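Local atomic coordinates of secretory-abundant heat soluble protein 1 (Ramazzottius varieornatus, PDB entry 5XN9), a protein that acts as a secreted, heat-soluble molecular shield in desiccation tolerance, forming amorphous solids on drying. Residues A[12-18]-A[131-137]; A[39-43]-A[55-61]; A[67-73]-A[86-90]. The contacts are given in a common frame with arbitrary orientation. Where two conformers were deposited one is given. Residue numbers count along the deposited sequence, not the author numbering.

Interaction 1. Residues A[12-18]-A[131-137]; sequences WESTDRI and KRWYKKS. With MG (magnesium ion), chain C; ACY (acetic acid), chain L.
Residues 12-15 run antiparallel to 131-136, their short axes 4.3 Å apart and 132° between directions. W12 (chi1 m) and K136 form a non-hydrogen-bonded pair (CA-CA 4.7 Å); K136 CD makes a CH-pi contact 4.0 Å from the W12 six-membered-ring centroid. E13-K135 is the hydrogen-bonded pair: E13 N to K135 O and K135 N to E13 O, both 2.8 Å. The all-trans E13 side chain salt-bridges K40. S14 pairs with Y134 (non-hydrogen-bonded, CA-CA 4.3 Å), side chains diverging. T15 (chi1 p) gives both N (3.1 Å) and OG1 (2.9 Å) to W133 O, while T15 OG1 accepts from R17 N at 3.1 Å, an ST turn. Here the first strand of this FABP-like barrel turns a corner at D16, and its register against the last strand slips by two in a beta bulge, filled by a water 2.7 Å from T15 O and 2.9 Å from R17 O that accepts from R132 NE at 3.0 Å. W133 N bonds to R17 O at 3.2 Å; the R17 guanidinium, salt-bridged to E118, makes a flat cation-pi stack on the W133 indole (CZ 4.0 Å from the five-membered-ring centroid). I18 resumes pairing with R132 (CA-CA 4.4 Å), whose NH2 bonds to N38 and H39 and whose NH1 donates to acetate O at 3.1 Å, the acetate probably from the crystallisation liquor. Y134 OH (2.0 Å), acetate OXT (1.9 Å) and H43 bind magnesium.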
loop_
_atom_site.group_PDB
_atom_site.type_symbol
_atom_site.label_atom_id
_atom_site.label_comp_id
_atom_site.label_asym_id
_atom_site.label_seq_id
_atom_site.Cartn_x
_atom_site.Cartn_y
_atom_site.Cartn_z
ATOM N N TRP A 12 -6.275 5.662 -7.293
ATOM C CA TRP A 12 -5.717 6.673 -6.406
ATOM C C TRP A 12 -4.333 7.071 -6.891
ATOM O O TRP A 12 -3.555 6.218 -7.318
ATOM C CB TRP A 12 -5.597 6.118 -4.988
ATOM C CG TRP A 12 -6.891 5.610 -4.452
ATOM C CD1 TRP A 12 -7.315 4.308 -4.407
ATOM C CD2 TRP A 12 -7.942 6.395 -3.884
ATOM N NE1 TRP A 12 -8.568 4.240 -3.838
ATOM C CE2 TRP A 12 -8.978 5.507 -3.516
ATOM C CE3 TRP A 12 -8.112 7.766 -3.656
ATOM C CZ2 TRP A 12 -10.155 5.943 -2.918
ATOM C CZ3 TRP A 12 -9.284 8.198 -3.067
ATOM C CH2 TRP A 12 -10.294 7.289 -2.705
ATOM N N GLU A 13 -4.012 8.361 -6.785
ATOM C CA GLU A 13 -2.743 8.893 -7.261
ATOM C C GLU A 13 -2.114 9.726 -6.154
ATOM O O GLU A 13 -2.810 10.484 -5.476
ATOM C CB GLU A 13 -2.991 9.766 -8.496
ATOM C CG GLU A 13 -1.800 10.552 -8.976
ATOM C CD GLU A 13 -2.142 11.429 -10.163
ATOM O OE1 GLU A 13 -1.296 12.256 -10.555
ATOM O OE2 GLU A 13 -3.259 11.288 -10.703
ATOM N N SER A 14 -0.800 9.587 -5.971
ATOM C CA SER A 14 -0.120 10.301 -4.893
ATOM C C SER A 14 -0.116 11.805 -5.135
ATOM O O SER A 14 -0.191 12.279 -6.271
ATOM C CB SER A 14 1.311 9.794 -4.727
ATOM O OG SER A 14 2.069 9.982 -5.906
ATOM N N THR A 15 -0.045 12.559 -4.043
ATOM C CA THR A 15 -0.011 14.010 -4.085
ATOM C C THR A 15 1.343 14.493 -3.576
ATOM O O THR A 15 2.275 13.706 -3.376
ATOM C CB THR A 15 -1.145 14.583 -3.229
ATOM O OG1 THR A 15 -0.864 14.324 -1.848
ATOM C CG2 THR A 15 -2.482 13.949 -3.604
ATOM N N ASP A 16 1.447 15.804 -3.352
ATOM C CA ASP A 16 2.645 16.378 -2.757
ATOM C C ASP A 16 2.706 16.188 -1.249
ATOM O O ASP A 16 3.758 16.444 -0.652
ATOM C CB ASP A 16 2.733 17.874 -3.073
ATOM C CG ASP A 16 3.034 18.143 -4.531
ATOM O OD1 ASP A 16 3.383 17.185 -5.250
ATOM O OD2 ASP A 16 2.935 19.316 -4.954
ATOM N N ARG A 17 1.613 15.755 -0.625
ATOM C CA ARG A 17 1.548 15.644 0.826
ATOM C C ARG A 17 2.127 14.305 1.268
ATOM O O ARG A 17 1.651 13.241 0.851
ATOM C CB ARG A 17 0.107 15.799 1.301
ATOM C CG ARG A 17 -0.501 17.153 0.958
ATOM C CD ARG A 17 -2.016 17.077 0.945
ATOM N NE ARG A 17 -2.563 16.937 2.289
ATOM C CZ ARG A 17 -3.765 16.440 2.556
ATOM N NH1 ARG A 17 -4.185 16.356 3.812
ATOM N NH2 ARG A 17 -4.543 16.016 1.569
ATOM N N ILE A 18 3.156 14.366 2.110
ATOM C CA ILE A 18 3.852 13.180 2.583
ATOM C C ILE A 18 4.486 13.570 3.909
ATOM O O ILE A 18 4.822 14.738 4.128
ATOM C CB ILE A 18 4.894 12.721 1.529
ATOM C CG1 ILE A 18 5.530 11.384 1.905
ATOM C CG2 ILE A 18 5.942 13.806 1.292
ATOM C CD1 ILE A 18 6.223 10.718 0.730
ATOM N N LYS A 131 3.089 8.779 6.651
ATOM C CA LYS A 131 1.797 8.973 6.022
ATOM C C LYS A 131 1.989 9.540 4.631
ATOM O O LYS A 131 2.937 10.286 4.361
ATOM C CB LYS A 131 0.915 9.913 6.835
ATOM C CG LYS A 131 0.361 9.279 8.093
ATOM C CD LYS A 131 -0.424 10.285 8.897
ATOM C CE LYS A 131 -1.050 9.635 10.113
ATOM N NZ LYS A 131 -2.154 8.741 9.711
ATOM N N ARG A 132 1.063 9.190 3.751
ATOM C CA ARG A 132 1.072 9.718 2.404
ATOM C C ARG A 132 -0.372 9.904 1.977
ATOM O O ARG A 132 -1.225 9.081 2.309
ATOM C CB ARG A 132 1.782 8.723 1.509
ATOM C CG ARG A 132 2.360 9.334 0.332
ATOM C CD ARG A 132 3.213 8.371 -0.409
ATOM N NE ARG A 132 3.711 9.044 -1.579
ATOM C CZ ARG A 132 4.206 8.431 -2.636
ATOM N NH1 ARG A 132 4.265 7.102 -2.675
ATOM N NH2 ARG A 132 4.630 9.157 -3.649
ATOM N N TRP A 133 -0.656 11.001 1.277
ATOM C CA TRP A 133 -2.018 11.312 0.875
ATOM C C TRP A 133 -2.178 11.147 -0.627
ATOM O O TRP A 133 -1.292 11.527 -1.403
ATOM C CB TRP A 133 -2.417 12.718 1.311
ATOM C CG TRP A 133 -2.652 12.773 2.786
ATOM C CD1 TRP A 133 -3.850 12.647 3.427
ATOM C CD2 TRP A 133 -1.661 12.918 3.812
ATOM N NE1 TRP A 133 -3.670 12.727 4.785
ATOM C CE2 TRP A 133 -2.336 12.888 5.049
ATOM C CE3 TRP A 133 -0.271 13.075 3.804
ATOM C CZ2 TRP A 133 -1.670 13.019 6.267
ATOM C CZ3 TRP A 133 0.389 13.204 5.016
ATOM C CH2 TRP A 133 -0.313 13.178 6.230
ATOM N N TYR A 134 -3.309 10.563 -1.022
ATOM C CA TYR A 134 -3.633 10.273 -2.408
ATOM C C TYR A 134 -4.959 10.931 -2.771
ATOM O O TYR A 134 -5.819 11.146 -1.913
ATOM C CB TYR A 134 -3.768 8.753 -2.613
ATOM C CG TYR A 134 -2.466 8.006 -2.457
ATOM C CD1 TYR A 134 -1.917 7.757 -1.201
ATOM C CD2 TYR A 134 -1.772 7.559 -3.572
ATOM C CE1 TYR A 134 -0.719 7.090 -1.073
ATOM C CE2 TYR A 134 -0.574 6.892 -3.449
ATOM C CZ TYR A 134 -0.050 6.660 -2.198
ATOM O OH TYR A 134 1.148 5.994 -2.061
ATOM N N LYS A 135 -5.128 11.238 -4.053
ATOM C CA LYS A 135 -6.378 11.767 -4.580
ATOM C C LYS A 135 -6.933 10.808 -5.628
ATOM O O LYS A 135 -6.204 10.011 -6.211
ATOM C CB LYS A 135 -6.156 13.141 -5.216
ATOM C CG LYS A 135 -5.122 13.126 -6.337
ATOM C CD LYS A 135 -4.873 14.518 -6.907
ATOM C CE LYS A 135 -3.764 14.495 -7.952
ATOM N NZ LYS A 135 -3.486 15.849 -8.518
ATOM N N LYS A 136 -8.241 10.881 -5.859
ATOM C CA LYS A 136 -8.840 10.105 -6.940
ATOM C C LYS A 136 -8.254 10.535 -8.281
ATOM O O LYS A 136 -8.044 11.726 -8.532
ATOM C CB LYS A 136 -10.354 10.319 -6.954
ATOM C CG LYS A 136 -11.103 9.558 -5.875
ATOM C CD LYS A 136 -11.362 8.114 -6.289
ATOM C CE LYS A 136 -12.584 7.546 -5.573
ATOM N NZ LYS A 136 -12.916 6.158 -5.998
ATOM N N SER A 137 -7.990 9.560 -9.147
ATOM C CA SER A 137 -7.348 9.862 -10.421
ATOM C C SER A 137 -8.307 10.566 -11.377
ATOM O O SER A 137 -9.508 10.289 -11.408
ATOM C CB SER A 137 -6.811 8.589 -11.066
ATOM O OG SER A 137 -5.620 8.180 -10.424
HETATM MG MG MG C . 1.327 4.041 -1.911
HETATM C C ACY L . 3.407 3.290 -1.476
HETATM O O ACY L . 3.875 4.395 -1.122
HETATM O OXT ACY L . 2.374 2.782 -0.987
HETATM C CH3 ACY L . 4.121 2.527 -2.554
HETATM O O HOH W 1 -4.794 5.448 -10.198
HETATM O O HOH W 2 2.207 11.690 -1.567
#

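Interaction 2. Residues A[39-43]-A[55-61]; sequences HKTFH and QISVPDK. With MG (magnesium ion), chain C.
H39 approaches the 59-61 turn as a loop residue with chi1 m, and the edge of its imidazole delivers ND1 to D60 OD2 at 2.9 Å (173°), a His-carboxylate hydrogen bond. H39 O accepts from T41 OG1 at 2.8 Å and also from R132. The carbonyl of K40 has no direct backbone partner across the gap; a water donates to K40 O at 2.7 Å and accepts from D60 N at 2.9 Å where strand pairing has lapsed. K40 NZ turns away to E13 and the carbonyl of S14. T41 OG1 accepts from R132 NH1, T41 N bonds to S14 OG, and T41 CA lies 3.4 Å from S57 O in a CA-H...O contact.

Beyond it, 42-43 pair antiparallel with 56-57 of strand 55-58, the open end of the hairpin made by strands 42-48 and 51-58, consecutive strands of the FABP-like barrel. F42 and S57 are the hydrogen-bonded pair (CA-CA 5.2 Å): F42 N to S57 O at 2.9 Å, S57 N to F42 O at 3.0 Å. On their shared face F42 CB meets S57 OG at 3.2 Å, and F42 CE1 packs on P59 CG at 3.9 Å. H43 and I56, non-hydrogen-bonded at 4.8 Å between CA atoms, share the other face. H43, chi1 m, has both ring nitrogens engaged, NE2 on magnesium at 1.9 Å, with Y134 and acetate as the other ligands, and ND1 with H54. After V58 the chain enters a 3-10 turn, in which K61 N donates to V58 O at 3.0 Å.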
loop_
_atom_site.group_PDB
_atom_site.type_symbol
_atom_site.label_atom_id
_atom_site.label_comp_id
_atom_site.label_asym_id
_atom_site.label_seq_id
_atom_site.Cartn_x
_atom_site.Cartn_y
_atom_site.Cartn_z
ATOM N N HIS A 39 7.958 9.977 -5.304
ATOM C CA HIS A 39 7.718 9.695 -6.711
ATOM C C HIS A 39 6.258 9.339 -6.933
ATOM O O HIS A 39 5.624 8.696 -6.090
ATOM C CB HIS A 39 8.620 8.565 -7.195
ATOM C CG HIS A 39 10.059 8.962 -7.303
ATOM N ND1 HIS A 39 10.589 9.537 -8.440
ATOM C CD2 HIS A 39 11.072 8.892 -6.407
ATOM C CE1 HIS A 39 11.870 9.792 -8.241
ATOM N NE2 HIS A 39 12.187 9.413 -7.015
ATOM N N LYS A 40 5.729 9.767 -8.077
ATOM C CA LYS A 40 4.327 9.546 -8.409
ATOM C C LYS A 40 3.975 8.067 -8.319
ATOM O O LYS A 40 4.602 7.219 -8.965
ATOM C CB LYS A 40 4.062 10.076 -9.819
ATOM C CG LYS A 40 2.635 9.910 -10.306
ATOM C CD LYS A 40 1.644 10.636 -9.422
ATOM C CE LYS A 40 1.854 12.138 -9.442
ATOM N NZ LYS A 40 0.694 12.848 -8.834
ATOM N N THR A 41 2.969 7.769 -7.507
ATOM C CA THR A 41 2.586 6.407 -7.176
ATOM C C THR A 41 1.085 6.276 -7.362
ATOM O O THR A 41 0.327 7.184 -7.006
ATOM C CB THR A 41 2.956 6.093 -5.711
ATOM O OG1 THR A 41 4.374 6.241 -5.543
ATOM C CG2 THR A 41 2.523 4.677 -5.295
ATOM N N PHE A 42 0.663 5.148 -7.918
ATOM C CA PHE A 42 -0.744 4.861 -8.134
ATOM C C PHE A 42 -1.125 3.588 -7.392
ATOM O O PHE A 42 -0.386 2.597 -7.418
ATOM C CB PHE A 42 -1.038 4.682 -9.626
ATOM C CG PHE A 42 -0.731 5.887 -10.449
ATOM C CD1 PHE A 42 0.545 6.090 -10.950
ATOM C CD2 PHE A 42 -1.716 6.818 -10.730
ATOM C CE1 PHE A 42 0.837 7.216 -11.718
ATOM C CE2 PHE A 42 -1.438 7.938 -11.496
ATOM C CZ PHE A 42 -0.158 8.140 -11.989
ATOM N N HIS A 43 -2.274 3.626 -6.727
ATOM C CA HIS A 43 -2.909 2.447 -6.146
ATOM C C HIS A 43 -4.261 2.298 -6.812
ATOM O O HIS A 43 -5.072 3.227 -6.779
ATOM C CB HIS A 43 -3.131 2.601 -4.637
ATOM C CG HIS A 43 -1.871 2.565 -3.837
ATOM N ND1 HIS A 43 -1.267 1.385 -3.463
ATOM C CD2 HIS A 43 -1.088 3.559 -3.356
ATOM C CE1 HIS A 43 -0.168 1.653 -2.783
ATOM N NE2 HIS A 43 -0.039 2.965 -2.700
ATOM N N GLN A 55 -3.377 -3.046 -7.521
ATOM C CA GLN A 55 -2.247 -2.798 -8.395
ATOM C C GLN A 55 -1.513 -1.566 -7.893
ATOM O O GLN A 55 -2.114 -0.496 -7.743
ATOM C CB GLN A 55 -2.700 -2.588 -9.834
ATOM C CG GLN A 55 -1.549 -2.442 -10.801
ATOM C CD GLN A 55 -2.017 -1.927 -12.130
ATOM O OE1 GLN A 55 -2.207 -0.723 -12.305
ATOM N NE2 GLN A 55 -2.236 -2.833 -13.072
ATOM N N ILE A 56 -0.227 -1.730 -7.610
ATOM C CA ILE A 56 0.651 -0.639 -7.214
ATOM C C ILE A 56 1.540 -0.334 -8.408
ATOM O O ILE A 56 2.095 -1.254 -9.021
ATOM C CB ILE A 56 1.505 -1.032 -5.995
ATOM C CG1 ILE A 56 0.614 -1.436 -4.810
ATOM C CG2 ILE A 56 2.467 0.093 -5.620
ATOM C CD1 ILE A 56 0.290 -2.931 -4.739
ATOM N N SER A 57 1.667 0.941 -8.755
ATOM C CA SER A 57 2.587 1.318 -9.817
ATOM C C SER A 57 3.360 2.579 -9.450
ATOM O O SER A 57 2.797 3.529 -8.901
ATOM C CB SER A 57 1.868 1.502 -11.147
ATOM O OG SER A 57 0.893 2.506 -11.036
ATOM N N VAL A 58 4.654 2.570 -9.756
ATOM C CA VAL A 58 5.501 3.753 -9.637
ATOM C C VAL A 58 6.211 3.893 -10.977
ATOM O O VAL A 58 7.276 3.292 -11.184
ATOM C CB VAL A 58 6.496 3.650 -8.468
ATOM C CG1 VAL A 58 7.244 4.979 -8.305
ATOM C CG2 VAL A 58 5.778 3.268 -7.172
ATOM N N PRO A 59 5.635 4.630 -11.928
ATOM C CA PRO A 59 6.191 4.624 -13.291
ATOM C C PRO A 59 7.632 5.102 -13.389
ATOM O O PRO A 59 8.398 4.531 -14.179
ATOM C CB PRO A 59 5.217 5.519 -14.064
ATOM C CG PRO A 59 3.922 5.376 -13.310
ATOM C CD PRO A 59 4.314 5.279 -11.866
ATOM N N ASP A 60 8.036 6.116 -12.601
ATOM C CA ASP A 60 9.420 6.594 -12.648
ATOM C C ASP A 60 10.388 5.466 -12.355
ATOM O O ASP A 60 11.521 5.472 -12.856
ATOM C CB ASP A 60 9.689 7.651 -11.567
ATOM C CG ASP A 60 9.115 9.014 -11.881
ATOM O OD1 ASP A 60 8.711 9.277 -13.031
ATOM O OD2 ASP A 60 9.140 9.858 -10.944
ATOM N N LYS A 61 9.971 4.508 -11.520
ATOM C CA LYS A 61 10.797 3.397 -11.068
ATOM C C LYS A 61 10.502 2.103 -11.814
ATOM O O LYS A 61 10.999 1.044 -11.418
ATOM C CB LYS A 61 10.611 3.188 -9.560
ATOM C CG LYS A 61 11.235 4.278 -8.691
ATOM C CD LYS A 61 12.739 4.222 -8.763
ATOM C CE LYS A 61 13.384 5.155 -7.756
ATOM N NZ LYS A 61 14.857 4.976 -7.739
HETATM MG MG MG C . 1.327 4.041 -1.911
HETATM O O HOH W 3 6.506 7.769 -10.853
#

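Interaction 3. Residues A[67-73]-A[86-90]; sequences VNFKLNE and YKYTE. With EDO (1,2-ethanediol), chain K.
Two strands that are not neighbours in the sheet meet here through aromatic side chains: F69 (chi1 p) and Y88 (chi1 m) stack face to face, centroids 3.9 Å apart and planes at 13°. Strands 67-69 and 86-90 cross at -56°, axes 8.6 Å apart. Y86, chi1 p, donates its OH to N68 O at 2.6 Å, and V67 CG1 sits over its ring, 3.5 Å from Y86 CZ. A type II turn, K70 to E73, follows, with N72 at phi/psi 76/7; N72 N donates to Y88 O at 2.8 Å. A water accepts from Y88 N at 2.8 Å and lies 2.8 Å from K70 O and 2.6 Å from E73 O. 1,2-Ethanediol O2, probably from the crystallisation liquor, bonds weakly to Y88 OH at 3.2 Å. In this FABP-like barrel 63-69 and 75-79 are the outermost strands, and 67-73 here meets 82-91, next to 75-79. Y88 bonds to H54 and F69 stacks near Y52, both on strand 51-58; Y88 also packs on L95 and A97 of 94-101.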
loop_
_atom_site.group_PDB
_atom_site.type_symbol
_atom_site.label_atom_id
_atom_site.label_comp_id
_atom_site.label_asym_id
_atom_site.label_seq_id
_atom_site.Cartn_x
_atom_site.Cartn_y
_atom_site.Cartn_z
ATOM N N VAL A 67 -1.451 -7.359 -6.950
ATOM C CA VAL A 67 -1.665 -8.209 -5.790
ATOM C C VAL A 67 -3.113 -8.689 -5.796
ATOM O O VAL A 67 -4.042 -7.882 -5.858
ATOM C CB VAL A 67 -1.358 -7.428 -4.498
ATOM C CG1 VAL A 67 -1.683 -8.264 -3.282
ATOM C CG2 VAL A 67 0.101 -6.973 -4.486
ATOM N N ASN A 68 -3.296 -9.999 -5.733
ATOM C CA ASN A 68 -4.603 -10.628 -5.609
ATOM C C ASN A 68 -4.819 -10.892 -4.126
ATOM O O ASN A 68 -3.947 -11.471 -3.466
ATOM C CB ASN A 68 -4.566 -11.952 -6.384
ATOM C CG ASN A 68 -5.896 -12.713 -6.383
ATOM O OD1 ASN A 68 -6.630 -12.733 -5.398
ATOM N ND2 ASN A 68 -6.189 -13.375 -7.501
ATOM N N PHE A 69 -5.959 -10.450 -3.590
ATOM C CA PHE A 69 -6.244 -10.722 -2.190
ATOM C C PHE A 69 -7.708 -11.048 -1.961
ATOM O O PHE A 69 -8.592 -10.578 -2.683
ATOM C CB PHE A 69 -5.737 -9.626 -1.231
ATOM C CG PHE A 69 -6.543 -8.352 -1.222
ATOM C CD1 PHE A 69 -7.647 -8.214 -0.398
ATOM C CD2 PHE A 69 -6.150 -7.269 -1.986
ATOM C CE1 PHE A 69 -8.375 -7.031 -0.366
ATOM C CE2 PHE A 69 -6.866 -6.077 -1.957
ATOM C CZ PHE A 69 -7.976 -5.952 -1.133
ATOM N N LYS A 70 -7.943 -11.877 -0.953
ATOM C CA LYS A 70 -9.256 -12.038 -0.349
ATOM C C LYS A 70 -9.183 -11.495 1.071
ATOM O O LYS A 70 -8.187 -11.705 1.780
ATOM C CB LYS A 70 -9.685 -13.511 -0.330
ATOM C CG LYS A 70 -9.954 -14.082 -1.716
ATOM C CD LYS A 70 -10.320 -15.568 -1.669
ATOM C CE LYS A 70 -10.529 -16.146 -3.063
ATOM N NZ LYS A 70 -10.939 -17.580 -3.077
ATOM N N LEU A 71 -10.223 -10.778 1.487
ATOM C CA LEU A 71 -10.224 -10.257 2.849
ATOM C C LEU A 71 -10.078 -11.395 3.849
ATOM O O LEU A 71 -10.728 -12.437 3.722
ATOM C CB LEU A 71 -11.485 -9.441 3.133
ATOM C CG LEU A 71 -11.547 -8.128 2.341
ATOM C CD1 LEU A 71 -12.942 -7.529 2.381
ATOM C CD2 LEU A 71 -10.504 -7.125 2.864
ATOM N N ASN A 72 -9.202 -11.211 4.837
ATOM C CA ASN A 72 -9.001 -12.163 5.932
ATOM C C ASN A 72 -8.203 -13.398 5.534
ATOM O O ASN A 72 -8.095 -14.324 6.348
ATOM C CB ASN A 72 -10.316 -12.628 6.574
ATOM C CG ASN A 72 -11.199 -11.478 6.973
ATOM O OD1 ASN A 72 -10.726 -10.493 7.519
ATOM N ND2 ASN A 72 -12.491 -11.591 6.687
ATOM N N GLU A 73 -7.647 -13.457 4.327
ATOM C CA GLU A 73 -6.946 -14.650 3.856
ATOM C C GLU A 73 -5.519 -14.284 3.496
ATOM O O GLU A 73 -5.293 -13.305 2.783
ATOM C CB GLU A 73 -7.657 -15.294 2.660
ATOM C CG GLU A 73 -9.128 -15.618 2.932
ATOM C CD GLU A 73 -9.753 -16.557 1.906
ATOM O OE1 GLU A 73 -9.022 -17.086 1.038
ATOM O OE2 GLU A 73 -10.987 -16.776 1.970
ATOM N N TYR A 86 1.226 -11.261 3.201
ATOM C CA TYR A 86 0.286 -10.198 3.529
ATOM C C TYR A 86 -1.066 -10.786 3.914
ATOM O O TYR A 86 -1.435 -11.899 3.520
ATOM C CB TYR A 86 0.097 -9.210 2.372
ATOM C CG TYR A 86 -0.362 -9.862 1.080
ATOM C CD1 TYR A 86 -1.702 -10.135 0.846
ATOM C CD2 TYR A 86 0.557 -10.207 0.097
ATOM C CE1 TYR A 86 -2.116 -10.750 -0.339
ATOM C CE2 TYR A 86 0.160 -10.809 -1.078
ATOM C CZ TYR A 86 -1.176 -11.080 -1.301
ATOM O OH TYR A 86 -1.567 -11.684 -2.482
ATOM N N LYS A 87 -1.827 -9.988 4.656
ATOM C CA LYS A 87 -3.236 -10.293 4.889
ATOM C C LYS A 87 -3.969 -8.969 5.001
ATOM O O LYS A 87 -3.631 -8.149 5.861
ATOM C CB LYS A 87 -3.451 -11.123 6.157
ATOM C CG LYS A 87 -4.920 -11.496 6.374
ATOM C CD LYS A 87 -5.183 -12.079 7.752
ATOM C CE LYS A 87 -4.407 -13.347 7.973
ATOM N NZ LYS A 87 -4.913 -14.070 9.173
ATOM N N TYR A 88 -4.948 -8.758 4.127
ATOM C CA TYR A 88 -5.772 -7.560 4.171
ATOM C C TYR A 88 -7.016 -7.845 4.997
ATOM O O TYR A 88 -7.643 -8.898 4.838
ATOM C CB TYR A 88 -6.231 -7.173 2.766
ATOM C CG TYR A 88 -5.165 -6.623 1.849
ATOM C CD1 TYR A 88 -4.272 -7.466 1.202
ATOM C CD2 TYR A 88 -5.091 -5.259 1.584
ATOM C CE1 TYR A 88 -3.313 -6.964 0.339
ATOM C CE2 TYR A 88 -4.138 -4.751 0.724
ATOM C CZ TYR A 88 -3.252 -5.608 0.110
ATOM O OH TYR A 88 -2.319 -5.101 -0.763
ATOM N N THR A 89 -7.404 -6.872 5.824
ATOM C CA THR A 89 -8.631 -6.932 6.603
ATOM C C THR A 89 -9.313 -5.572 6.542
ATOM O O THR A 89 -8.687 -4.556 6.221
ATOM C CB THR A 89 -8.351 -7.290 8.064
ATOM O OG1 THR A 89 -7.468 -6.306 8.615
ATOM C CG2 THR A 89 -7.699 -8.662 8.167
ATOM N N GLU A 90 -10.607 -5.561 6.837
ATOM C CA GLU A 90 -11.352 -4.321 6.990
ATOM C C GLU A 90 -11.421 -3.934 8.458
ATOM O O GLU A 90 -11.560 -4.789 9.335
ATOM C CB GLU A 90 -12.792 -4.485 6.504
ATOM C CG GLU A 90 -12.936 -4.742 5.030
ATOM C CD GLU A 90 -14.397 -4.829 4.621
ATOM O OE1 GLU A 90 -15.023 -5.893 4.825
ATOM O OE2 GLU A 90 -14.925 -3.821 4.118
HETATM C C1 EDO K . 1.499 -5.919 -1.037
HETATM O O1 EDO K . 2.821 -5.451 -0.746
HETATM C C2 EDO K . 0.732 -6.167 0.258
HETATM O O2 EDO K . 0.432 -4.923 0.905
HETATM O O HOH W 4 -0.742 -11.548 -5.126
HETATM O O HOH W 5 -5.611 -10.762 2.236
HETATM O O HOH W 6 -11.794 -8.307 6.961
HETATM O O HOH W 7 -6.569 -16.102 7.849
HETATM O O HOH W 8 -7.763 -13.485 9.557
#

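Interactions 1 and 2 lie on the neighbouring strands 10-19 and 42-48, with centres 11 Å apart, and touch: E13 OE1 salt-bridges K40 NZ at 2.7 Å, and R132 NH2 lies 2.7 Å from H39 O, probably hydrogen-bonded. They also share the magnesium ion, to which interaction 1 contributes Y134 and interaction 2 H43; acetate is a further ligand. Interaction 3 is on the other side of the chain's centre, its centre about 22 Å from that of interaction 1 and 20 Å from that of interaction 2. It meets interaction 2 where I56 CD1 packs 4.1 Å from V67 CG2. H54, hydrogen-bonded to both H43 and Y88, links interaction 3 to the metal site.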